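Glutamate racemase (Escherichia coli, PDB 2JFN) belongs to the Asp/Glu/hydantoin racemase family of enzymes and carries bound glutamic acid and uridine-5'-diphosphate-N-acetylmuramoyl-L-alanine. Local coordinates at residues I50-Y60 against R71-V79. Sequence-based numbering, arbitrary orientation.
With GLU (glutamic acid), chain B.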
ATOM      1  N   ILE A  50       9.522 -10.364   4.425  1.00 25.98           N
ATOM      2  CA  ILE A  50       9.946 -10.420   3.040  1.00 24.91           C
ATOM      3  C   ILE A  50       9.180  -9.292   2.371  1.00 24.67           C
ATOM      4  O   ILE A  50       7.949  -9.246   2.449  1.00 24.39           O
ATOM      5  CB  ILE A  50       9.534 -11.732   2.351  1.00 24.96           C
ATOM      6  CG1 ILE A  50      10.220 -12.926   3.023  1.00 24.11           C
ATOM      7  CG2 ILE A  50       9.901 -11.671   0.867  1.00 23.79           C
ATOM      8  CD1 ILE A  50       9.621 -14.264   2.612  1.00 24.92           C
ATOM      9  N   TYR A  51       9.900  -8.368   1.749  1.00 24.20           N
ATOM     10  CA  TYR A  51       9.250  -7.279   1.038  1.00 24.34           C
ATOM     11  C   TYR A  51       9.485  -7.539  -0.439  1.00 24.47           C
ATOM     12  O   TYR A  51      10.622  -7.749  -0.867  1.00 24.67           O
ATOM     13  CB  TYR A  51       9.843  -5.918   1.414  1.00 24.65           C
ATOM     14  CG  TYR A  51       9.059  -4.759   0.818  1.00 25.11           C
ATOM     15  CD1 TYR A  51       9.493  -4.102  -0.334  1.00 25.28           C
ATOM     16  CD2 TYR A  51       7.838  -4.373   1.372  1.00 25.76           C
ATOM     17  CE1 TYR A  51       8.719  -3.088  -0.924  1.00 25.75           C
ATOM     18  CE2 TYR A  51       7.062  -3.363   0.796  1.00 25.82           C
ATOM     19  CZ  TYR A  51       7.501  -2.729  -0.349  1.00 26.04           C
ATOM     20  OH  TYR A  51       6.697  -1.758  -0.923  1.00 25.60           O
ATOM     21  N   ALA A  52       8.412  -7.543  -1.219  1.00 24.11           N
ATOM     22  CA  ALA A  52       8.540  -7.773  -2.652  1.00 23.89           C
ATOM     23  C   ALA A  52       7.835  -6.666  -3.416  1.00 23.96           C
ATOM     24  O   ALA A  52       6.689  -6.321  -3.112  1.00 23.07           O
ATOM     25  CB  ALA A  52       7.942  -9.127  -3.023  1.00 23.82           C
ATOM     26  N   PHE A  53       8.525  -6.096  -4.394  1.00 23.37           N
ATOM     27  CA  PHE A  53       7.923  -5.050  -5.200  1.00 23.51           C
ATOM     28  C   PHE A  53       8.116  -5.341  -6.689  1.00 23.79           C
ATOM     29  O   PHE A  53       9.188  -5.775  -7.127  1.00 22.86           O
ATOM     30  CB  PHE A  53       8.472  -3.662  -4.798  1.00 23.73           C
ATOM     31  CG  PHE A  53       9.965  -3.504  -4.954  1.00 24.04           C
ATOM     32  CD1 PHE A  53      10.488  -2.753  -6.005  1.00 23.82           C
ATOM     33  CD2 PHE A  53      10.840  -4.065  -4.028  1.00 24.45           C
ATOM     34  CE1 PHE A  53      11.864  -2.559  -6.130  1.00 24.38           C
ATOM     35  CE2 PHE A  53      12.224  -3.881  -4.141  1.00 24.39           C
ATOM     36  CZ  PHE A  53      12.735  -3.124  -5.197  1.00 24.35           C
ATOM     37  N   ASP A  54       7.054  -5.123  -7.457  1.00 23.79           N
ATOM     38  CA  ASP A  54       7.070  -5.380  -8.895  1.00 24.06           C
ATOM     39  C   ASP A  54       7.569  -4.184  -9.704  1.00 24.18           C
ATOM     40  O   ASP A  54       6.784  -3.500 -10.360  1.00 23.82           O
ATOM     41  CB  ASP A  54       5.664  -5.766  -9.361  1.00 23.89           C
ATOM     42  CG  ASP A  54       5.656  -6.349 -10.765  1.00 23.89           C
ATOM     43  OD1 ASP A  54       6.733  -6.393 -11.405  1.00 22.90           O
ATOM     44  OD2 ASP A  54       4.571  -6.762 -11.224  1.00 23.05           O
ATOM     45  N   ASN A  55       8.877  -3.946  -9.679  1.00 24.17           N
ATOM     46  CA  ASN A  55       9.436  -2.825 -10.414  1.00 25.09           C
ATOM     47  C   ASN A  55       9.340  -3.038 -11.921  1.00 25.56           C
ATOM     48  O   ASN A  55       9.495  -2.096 -12.688  1.00 25.79           O
ATOM     49  CB  ASN A  55      10.893  -2.573  -9.989  1.00 25.26           C
ATOM     50  CG  ASN A  55      11.809  -3.747 -10.285  1.00 25.36           C
ATOM     51  OD1 ASN A  55      11.535  -4.888  -9.900  1.00 24.79           O
ATOM     52  ND2 ASN A  55      12.918  -3.469 -10.966  1.00 25.74           N
ATOM     53  N   VAL A  56       9.058  -4.271 -12.337  1.00 25.66           N
ATOM     54  CA  VAL A  56       8.930  -4.605 -13.757  1.00 26.16           C
ATOM     55  C   VAL A  56       7.596  -4.153 -14.363  1.00 26.34           C
ATOM     56  O   VAL A  56       7.553  -3.671 -15.499  1.00 26.27           O
ATOM     57  CB  VAL A  56       9.084  -6.137 -13.982  1.00 26.47           C
ATOM     58  CG1 VAL A  56       8.617  -6.526 -15.388  1.00 26.82           C
ATOM     59  CG2 VAL A  56      10.542  -6.541 -13.797  1.00 26.75           C
ATOM     60  N   ALA A  57       6.510  -4.296 -13.609  1.00 25.69           N
ATOM     61  CA  ALA A  57       5.205  -3.921 -14.126  1.00 25.62           C
ATOM     62  C   ALA A  57       4.612  -2.661 -13.493  1.00 25.80           C
ATOM     63  O   ALA A  57       3.512  -2.248 -13.851  1.00 25.99           O
ATOM     64  CB  ALA A  57       4.240  -5.090 -13.990  1.00 25.61           C
ATOM     65  N   PHE A  58       5.332  -2.052 -12.555  1.00 25.66           N
ATOM     66  CA  PHE A  58       4.857  -0.815 -11.931  1.00 25.94           C
ATOM     67  C   PHE A  58       4.790   0.205 -13.068  1.00 26.23           C
ATOM     68  O   PHE A  58       5.693   0.247 -13.901  1.00 26.27           O
ATOM     69  CB  PHE A  58       5.858  -0.322 -10.881  1.00 25.77           C
ATOM     70  CG  PHE A  58       5.548   1.050 -10.351  1.00 26.33           C
ATOM     71  CD1 PHE A  58       4.683   1.217  -9.271  1.00 26.01           C
ATOM     72  CD2 PHE A  58       6.079   2.180 -10.968  1.00 26.14           C
ATOM     73  CE1 PHE A  58       4.348   2.491  -8.814  1.00 26.79           C
ATOM     74  CE2 PHE A  58       5.749   3.463 -10.518  1.00 27.07           C
ATOM     75  CZ  PHE A  58       4.882   3.619  -9.441  1.00 27.22           C
ATOM     76  N   PRO A  59       3.746   1.057 -13.107  1.00 26.87           N
ATOM     77  CA  PRO A  59       2.607   1.167 -12.187  1.00 27.09           C
ATOM     78  C   PRO A  59       1.422   0.275 -12.557  1.00 27.44           C
ATOM     79  O   PRO A  59       1.131   0.058 -13.736  1.00 26.87           O
ATOM     80  CB  PRO A  59       2.249   2.649 -12.272  1.00 27.32           C
ATOM     81  CG  PRO A  59       2.463   2.931 -13.723  1.00 27.45           C
ATOM     82  CD  PRO A  59       3.778   2.213 -14.027  1.00 27.24           C
ATOM     83  N   TYR A  60       0.746  -0.241 -11.534  1.00 28.08           N
ATOM     84  CA  TYR A  60      -0.416  -1.108 -11.719  1.00 29.46           C
ATOM     85  C   TYR A  60      -1.683  -0.300 -12.060  1.00 30.92           C
ATOM     86  O   TYR A  60      -2.599  -0.807 -12.714  1.00 30.67           O
ATOM     87  CB  TYR A  60      -0.658  -1.928 -10.441  1.00 28.52           C
ATOM     88  CG  TYR A  60       0.211  -3.167 -10.277  1.00 27.75           C
ATOM     89  CD1 TYR A  60       1.373  -3.358 -11.037  1.00 27.37           C
ATOM     90  CD2 TYR A  60      -0.129  -4.149  -9.341  1.00 27.09           C
ATOM     91  CE1 TYR A  60       2.176  -4.505 -10.862  1.00 26.91           C
ATOM     92  CE2 TYR A  60       0.653  -5.285  -9.162  1.00 27.19           C
ATOM     93  CZ  TYR A  60       1.803  -5.462  -9.921  1.00 27.07           C
ATOM     94  OH  TYR A  60       2.567  -6.594  -9.727  1.00 25.80           O
ATOM     95  N   ARG A  71      -0.410 -11.580 -12.530  1.00 26.83           N
ATOM     96  CA  ARG A  71       0.909 -11.122 -12.112  1.00 25.52           C
ATOM     97  C   ARG A  71       1.129 -11.259 -10.610  1.00 24.66           C
ATOM     98  O   ARG A  71       2.146 -11.802 -10.182  1.00 24.09           O
ATOM     99  CB  ARG A  71       1.110  -9.664 -12.538  1.00 25.00           C
ATOM    100  CG  ARG A  71       2.471  -9.074 -12.191  1.00 24.55           C
ATOM    101  CD  ARG A  71       3.612  -9.786 -12.911  1.00 24.30           C
ATOM    102  NE  ARG A  71       4.881  -9.095 -12.670  1.00 24.43           N
ATOM    103  CZ  ARG A  71       6.071  -9.546 -13.050  1.00 24.76           C
ATOM    104  NH1 ARG A  71       6.176 -10.703 -13.697  1.00 24.34           N
ATOM    105  NH2 ARG A  71       7.160  -8.843 -12.771  1.00 24.54           N
ATOM    106  N   VAL A  72       0.179 -10.778  -9.811  1.00 23.70           N
ATOM    107  CA  VAL A  72       0.326 -10.861  -8.363  1.00 23.69           C
ATOM    108  C   VAL A  72       0.325 -12.316  -7.888  1.00 23.44           C
ATOM    109  O   VAL A  72       1.071 -12.676  -6.978  1.00 23.28           O
ATOM    110  CB  VAL A  72      -0.779 -10.060  -7.644  1.00 23.55           C
ATOM    111  CG1 VAL A  72      -0.601 -10.166  -6.137  1.00 23.48           C
ATOM    112  CG2 VAL A  72      -0.706  -8.590  -8.075  1.00 24.07           C
ATOM    113  N   VAL A  73      -0.503 -13.151  -8.503  1.00 23.43           N
ATOM    114  CA  VAL A  73      -0.540 -14.564  -8.143  1.00 23.42           C
ATOM    115  C   VAL A  73       0.824 -15.195  -8.477  1.00 23.35           C
ATOM    116  O   VAL A  73       1.344 -15.996  -7.709  1.00 23.23           O
ATOM    117  CB  VAL A  73      -1.659 -15.320  -8.904  1.00 24.16           C
ATOM    118  CG1 VAL A  73      -1.481 -16.834  -8.747  1.00 24.47           C
ATOM    119  CG2 VAL A  73      -3.023 -14.914  -8.363  1.00 24.03           C
ATOM    120  N   ALA A  74       1.408 -14.824  -9.615  1.00 22.61           N
ATOM    121  CA  ALA A  74       2.711 -15.369 -10.003  1.00 22.36           C
ATOM    122  C   ALA A  74       3.817 -14.906  -9.045  1.00 22.47           C
ATOM    123  O   ALA A  74       4.704 -15.681  -8.686  1.00 21.70           O
ATOM    124  CB  ALA A  74       3.057 -14.963 -11.437  1.00 22.18           C
ATOM    125  N   ILE A  75       3.776 -13.642  -8.632  1.00 22.12           N
ATOM    126  CA  ILE A  75       4.795 -13.157  -7.716  1.00 22.33           C
ATOM    127  C   ILE A  75       4.699 -13.851  -6.345  1.00 22.41           C
ATOM    128  O   ILE A  75       5.716 -14.246  -5.780  1.00 22.76           O
ATOM    129  CB  ILE A  75       4.714 -11.616  -7.552  1.00 22.09           C
ATOM    130  CG1 ILE A  75       5.129 -10.942  -8.867  1.00 22.35           C
ATOM    131  CG2 ILE A  75       5.621 -11.162  -6.404  1.00 21.64           C
ATOM    132  CD1 ILE A  75       4.924  -9.428  -8.903  1.00 21.88           C
ATOM    133  N   VAL A  76       3.491 -14.016  -5.810  1.00 22.98           N
ATOM    134  CA  VAL A  76       3.353 -14.674  -4.507  1.00 22.84           C
ATOM    135  C   VAL A  76       3.773 -16.140  -4.631  1.00 23.01           C
ATOM    136  O   VAL A  76       4.314 -16.733  -3.701  1.00 22.66           O
ATOM    137  CB  VAL A  76       1.900 -14.608  -3.975  1.00 23.18           C
ATOM    138  CG1 VAL A  76       1.796 -15.389  -2.655  1.00 23.17           C
ATOM    139  CG2 VAL A  76       1.488 -13.144  -3.757  1.00 22.52           C
ATOM    140  N   THR A  77       3.526 -16.726  -5.793  1.00 23.25           N
ATOM    141  CA  THR A  77       3.911 -18.109  -6.028  1.00 23.42           C
ATOM    142  C   THR A  77       5.434 -18.232  -5.962  1.00 23.65           C
ATOM    143  O   THR A  77       5.967 -19.165  -5.351  1.00 23.58           O
ATOM    144  CB  THR A  77       3.410 -18.576  -7.401  1.00 23.36           C
ATOM    145  OG1 THR A  77       1.978 -18.530  -7.404  1.00 23.52           O
ATOM    146  CG2 THR A  77       3.870 -20.004  -7.698  1.00 23.84           C
ATOM    147  N   ALA A  78       6.127 -17.281  -6.584  1.00 23.68           N
ATOM    148  CA  ALA A  78       7.586 -17.281  -6.602  1.00 24.18           C
ATOM    149  C   ALA A  78       8.141 -17.060  -5.203  1.00 24.10           C
ATOM    150  O   ALA A  78       9.112 -17.703  -4.805  1.00 23.96           O
ATOM    151  CB  ALA A  78       8.107 -16.201  -7.552  1.00 24.04           C
ATOM    152  N   VAL A  79       7.532 -16.151  -4.448  1.00 23.77           N
ATOM    153  CA  VAL A  79       8.009 -15.909  -3.097  1.00 24.22           C
ATOM    154  C   VAL A  79       7.857 -17.181  -2.265  1.00 24.69           C
ATOM    155  O   VAL A  79       8.781 -17.570  -1.545  1.00 24.55           O
ATOM    156  CB  VAL A  79       7.231 -14.767  -2.401  1.00 23.88           C
ATOM    157  CG1 VAL A  79       7.710 -14.628  -0.965  1.00 23.31           C
ATOM    158  CG2 VAL A  79       7.442 -13.453  -3.152  1.00 23.95           C
TER
HETATM  159  N   GLU B1287       0.896   1.311  -3.778  1.00 27.57           N
HETATM  160  CA  GLU B1287      -0.056   1.768  -4.794  1.00 28.20           C
HETATM  161  C   GLU B1287      -1.439   1.266  -4.422  1.00 28.44           C
HETATM  162  O   GLU B1287      -1.795   1.224  -3.188  1.00 28.04           O
HETATM  163  CB  GLU B1287       0.358   1.230  -6.172  1.00 28.42           C
HETATM  164  CG  GLU B1287       0.277   2.349  -7.235  1.00 28.59           C
HETATM  165  CD  GLU B1287       0.388   1.774  -8.641  1.00 29.41           C
HETATM  166  OE1 GLU B1287      -0.216   2.308  -9.568  1.00 29.10           O
HETATM  167  OE2 GLU B1287       1.087   0.781  -8.865  1.00 28.72           O
HETATM  168  OXT GLU B1287      -2.253   0.897  -5.331  1.00 29.50           O
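R71 meets D54 through NE and NH2, and this salt bridge is the tight centre of the contact. R71 NE reaches D54 OD2 at 2.8 Å, and R71 NH2 reaches D54 OD1 at 2.8 Å. Both bonds are nearly straight and lie in the guanidinium plane. The carboxylate is turned 39° from that plane, so both nitrogens meet it from above its own plane. R71 is bent at chi2 (63°), and its chain runs past the acid with the NE and NH2 edge facing it. A57 N bonds to D54 OD1 at 3.1 Å from the opposite face to R71, closing an Asx motif. Y60 OH takes the anti lone pair of D54 OD2 at 2.5 Å. Four bonds thus fix the buried carboxylate and probably favour its charged form. R71 NH1 also salt-bridges the C-terminal carboxylate of G285.

I75 CD1 packs against D54 CB, and V72 CG2 lies 3.7 Å from Y60 CE2. The backbone N of Y60 donates to OE2 of the bound glutamic acid at 2.9 Å. Y60 thus links the two sites, consistent with D54 and R71 lying in a second shell of the pocket.

Packing is looser at V79, where CG1 meets I50 CD1 at 4.1 Å and CG2 only approaches A52 CB. The solvent side is at exposed V56, whose CB rests beside R71 NH2.

Helix 65-82 is the connection of a beta-alpha-beta crossover from strand 48-53 to parallel strand 87-90, and packs on their sheet. F27 of strand 21-28 touches Y60 and I75, while helix 93-106 borders V72 through S99.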